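Local atomic coordinates of Peptide/nickel transport system substrate-binding protein (Listeria monocytogenes serotype 1/2a, PDB entry 5KZT), a protein that binds peptides and probably delivers them to a membrane transporter for uptake, as an OppA-like solute-binding protein. Residues Ser305-Val310 against Lys381-Ile386. Residues are numbered along the deposited sequence; the frame is centred on the assembly and turned at random.
Sequences SYTDTV and KSSEFI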
loop_
_atom_site.group_PDB
_atom_site.type_symbol
_atom_site.label_atom_id
_atom_site.label_comp_id
_atom_site.label_asym_id
_atom_site.label_seq_id
_atom_site.Cartn_x
_atom_site.Cartn_y
_atom_site.Cartn_z
ATOM N N SER A 305 -4.156 -21.667 11.969
ATOM C CA SER A 305 -5.587 -21.752 12.218
ATOM C C SER A 305 -6.289 -20.488 11.741
ATOM O O SER A 305 -7.346 -20.573 11.117
ATOM C CB SER A 305 -5.868 -21.976 13.703
ATOM O OG SER A 305 -7.249 -22.067 13.926
ATOM N N TYR A 306 -5.677 -19.334 12.025
ATOM C CA TYR A 306 -6.153 -18.047 11.530
ATOM C C TYR A 306 -6.444 -18.103 10.029
ATOM O O TYR A 306 -7.568 -17.838 9.606
ATOM C CB TYR A 306 -5.139 -16.927 11.831
ATOM C CG TYR A 306 -5.625 -15.581 11.382
ATOM C CD1 TYR A 306 -6.399 -14.792 12.226
ATOM C CD2 TYR A 306 -5.344 -15.101 10.107
ATOM C CE1 TYR A 306 -6.869 -13.558 11.824
ATOM C CE2 TYR A 306 -5.819 -13.867 9.693
ATOM C CZ TYR A 306 -6.577 -13.096 10.564
ATOM O OH TYR A 306 -7.052 -11.869 10.175
ATOM N N THR A 307 -5.447 -18.465 9.228
ATOM C CA THR A 307 -5.640 -18.486 7.773
ATOM C C THR A 307 -6.636 -19.559 7.338
ATOM O O THR A 307 -7.413 -19.323 6.412
ATOM C CB THR A 307 -4.335 -18.685 6.986
ATOM O OG1 THR A 307 -3.743 -19.933 7.338
ATOM C CG2 THR A 307 -3.366 -17.583 7.285
ATOM N N ASP A 308 -6.609 -20.718 8.009
ATOM C CA ASP A 308 -7.544 -21.830 7.729
ATOM C C ASP A 308 -8.987 -21.558 8.139
ATOM O O ASP A 308 -9.885 -22.269 7.705
ATOM C CB ASP A 308 -7.141 -23.115 8.488
ATOM C CG ASP A 308 -5.853 -23.762 7.976
ATOM O OD1 ASP A 308 -5.305 -23.343 6.934
ATOM O OD2 ASP A 308 -5.379 -24.715 8.653
ATOM N N THR A 309 -9.195 -20.618 9.053
ATOM C CA THR A 309 -10.507 -20.358 9.640
ATOM C C THR A 309 -11.073 -19.036 9.163
ATOM O O THR A 309 -12.204 -18.977 8.695
ATOM C CB THR A 309 -10.401 -20.333 11.185
ATOM O OG1 THR A 309 -9.830 -21.575 11.620
ATOM C CG2 THR A 309 -11.773 -20.122 11.854
ATOM N N VAL A 310 -10.294 -17.975 9.296
ATOM C CA VAL A 310 -10.776 -16.626 8.983
ATOM C C VAL A 310 -10.700 -16.284 7.493
ATOM O O VAL A 310 -11.624 -15.675 6.971
ATOM C CB VAL A 310 -10.023 -15.569 9.818
ATOM C CG1 VAL A 310 -10.396 -14.146 9.396
ATOM C CG2 VAL A 310 -10.288 -15.803 11.300
ATOM N N LYS A 381 -14.696 -10.884 12.088
ATOM C CA LYS A 381 -14.327 -12.284 12.310
ATOM C C LYS A 381 -12.847 -12.442 12.730
ATOM O O LYS A 381 -12.514 -13.204 13.657
ATOM C CB LYS A 381 -14.588 -13.089 11.037
ATOM C CG LYS A 381 -14.462 -14.584 11.213
ATOM C CD LYS A 381 -14.590 -15.291 9.881
ATOM C CE LYS A 381 -14.400 -16.779 10.058
ATOM N NZ LYS A 381 -15.472 -17.383 10.894
ATOM N N SER A 382 -11.975 -11.721 12.031
ATOM C CA SER A 382 -10.555 -11.720 12.312
ATOM C C SER A 382 -10.273 -11.272 13.735
ATOM O O SER A 382 -9.577 -11.958 14.477
ATOM C CB SER A 382 -9.815 -10.812 11.328
ATOM O OG SER A 382 -8.518 -10.514 11.777
ATOM N N SER A 383 -10.826 -10.124 14.097
ATOM C CA SER A 383 -10.656 -9.558 15.438
ATOM C C SER A 383 -11.175 -10.463 16.558
ATOM O O SER A 383 -10.519 -10.603 17.604
ATOM C CB SER A 383 -11.335 -8.203 15.509
ATOM O OG SER A 383 -10.607 -7.271 14.716
ATOM N N GLU A 384 -12.345 -11.049 16.348
ATOM C CA GLU A 384 -12.916 -12.006 17.322
ATOM C C GLU A 384 -12.022 -13.255 17.482
ATOM O O GLU A 384 -11.839 -13.752 18.596
ATOM C CB GLU A 384 -14.376 -12.372 16.961
ATOM C CG GLU A 384 -15.406 -11.342 17.471
ATOM C CD GLU A 384 -16.783 -11.381 16.791
ATOM O OE1 GLU A 384 -17.765 -10.908 17.404
ATOM O OE2 GLU A 384 -16.910 -11.851 15.636
ATOM N N PHE A 385 -11.430 -13.725 16.385
ATOM C CA PHE A 385 -10.465 -14.838 16.427
ATOM C C PHE A 385 -9.210 -14.490 17.236
ATOM O O PHE A 385 -8.781 -15.266 18.081
ATOM C CB PHE A 385 -10.075 -15.271 15.006
ATOM C CG PHE A 385 -9.195 -16.494 14.948
ATOM C CD1 PHE A 385 -7.809 -16.384 15.081
ATOM C CD2 PHE A 385 -9.744 -17.755 14.712
ATOM C CE1 PHE A 385 -6.995 -17.502 15.013
ATOM C CE2 PHE A 385 -8.930 -18.876 14.634
ATOM C CZ PHE A 385 -7.556 -18.749 14.798
ATOM N N ILE A 386 -8.628 -13.325 16.960
ATOM C CA ILE A 386 -7.433 -12.879 17.668
ATOM C C ILE A 386 -7.732 -12.635 19.151
ATOM O O ILE A 386 -6.965 -13.063 20.015
ATOM C CB ILE A 386 -6.809 -11.635 16.987
ATOM C CG1 ILE A 386 -6.206 -12.053 15.648
ATOM C CG2 ILE A 386 -5.710 -11.012 17.833
ATOM C CD1 ILE A 386 -6.000 -10.917 14.703
HETATM O O HOH W 1 -14.643 -20.155 9.289
#
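Phe385 reaches across from helix 377-393 and sits as a knob among Ser305, Tyr306, Thr309 and Val310 of helix 303-311. With CG anti to its backbone N (chi1 -174°), the ring extends toward the other helix, and its far end, CZ, comes 3.4 Å from Tyr306 N, while Ser305 OG lies at its edge. The two aromatic rings form an offset edge-to-face pair, planes at 78°, in which Tyr306 turns its edge, CD1, to the face of Phe385. Val310 holds CB over the centre of one face of the Tyr306 ring, while CG2 packs 3.8 Å from Phe385 CB and CG1 rests against CA and CB of Ser382. Segments 305-310 and 381-386, their axes at 140°, lie on helices packed beside the mixed sheet of one lobe of the periplasmic-binding-protein fold; Met422 of strand 420-425 touches Tyr306, Ser382 and Ile386. Among polar groups, Tyr306 OH and Ser382 OG share a hydrogen bond of 2.6 Å in the plane of the tyrosine ring, although the hydroxyl's position is less certain. A basic side chain of the bound peptide packs on Ser382, so the interface borders the ligand. A water donates to Thr309 O (2.8 Å) and weakly accepts from Lys381 NZ.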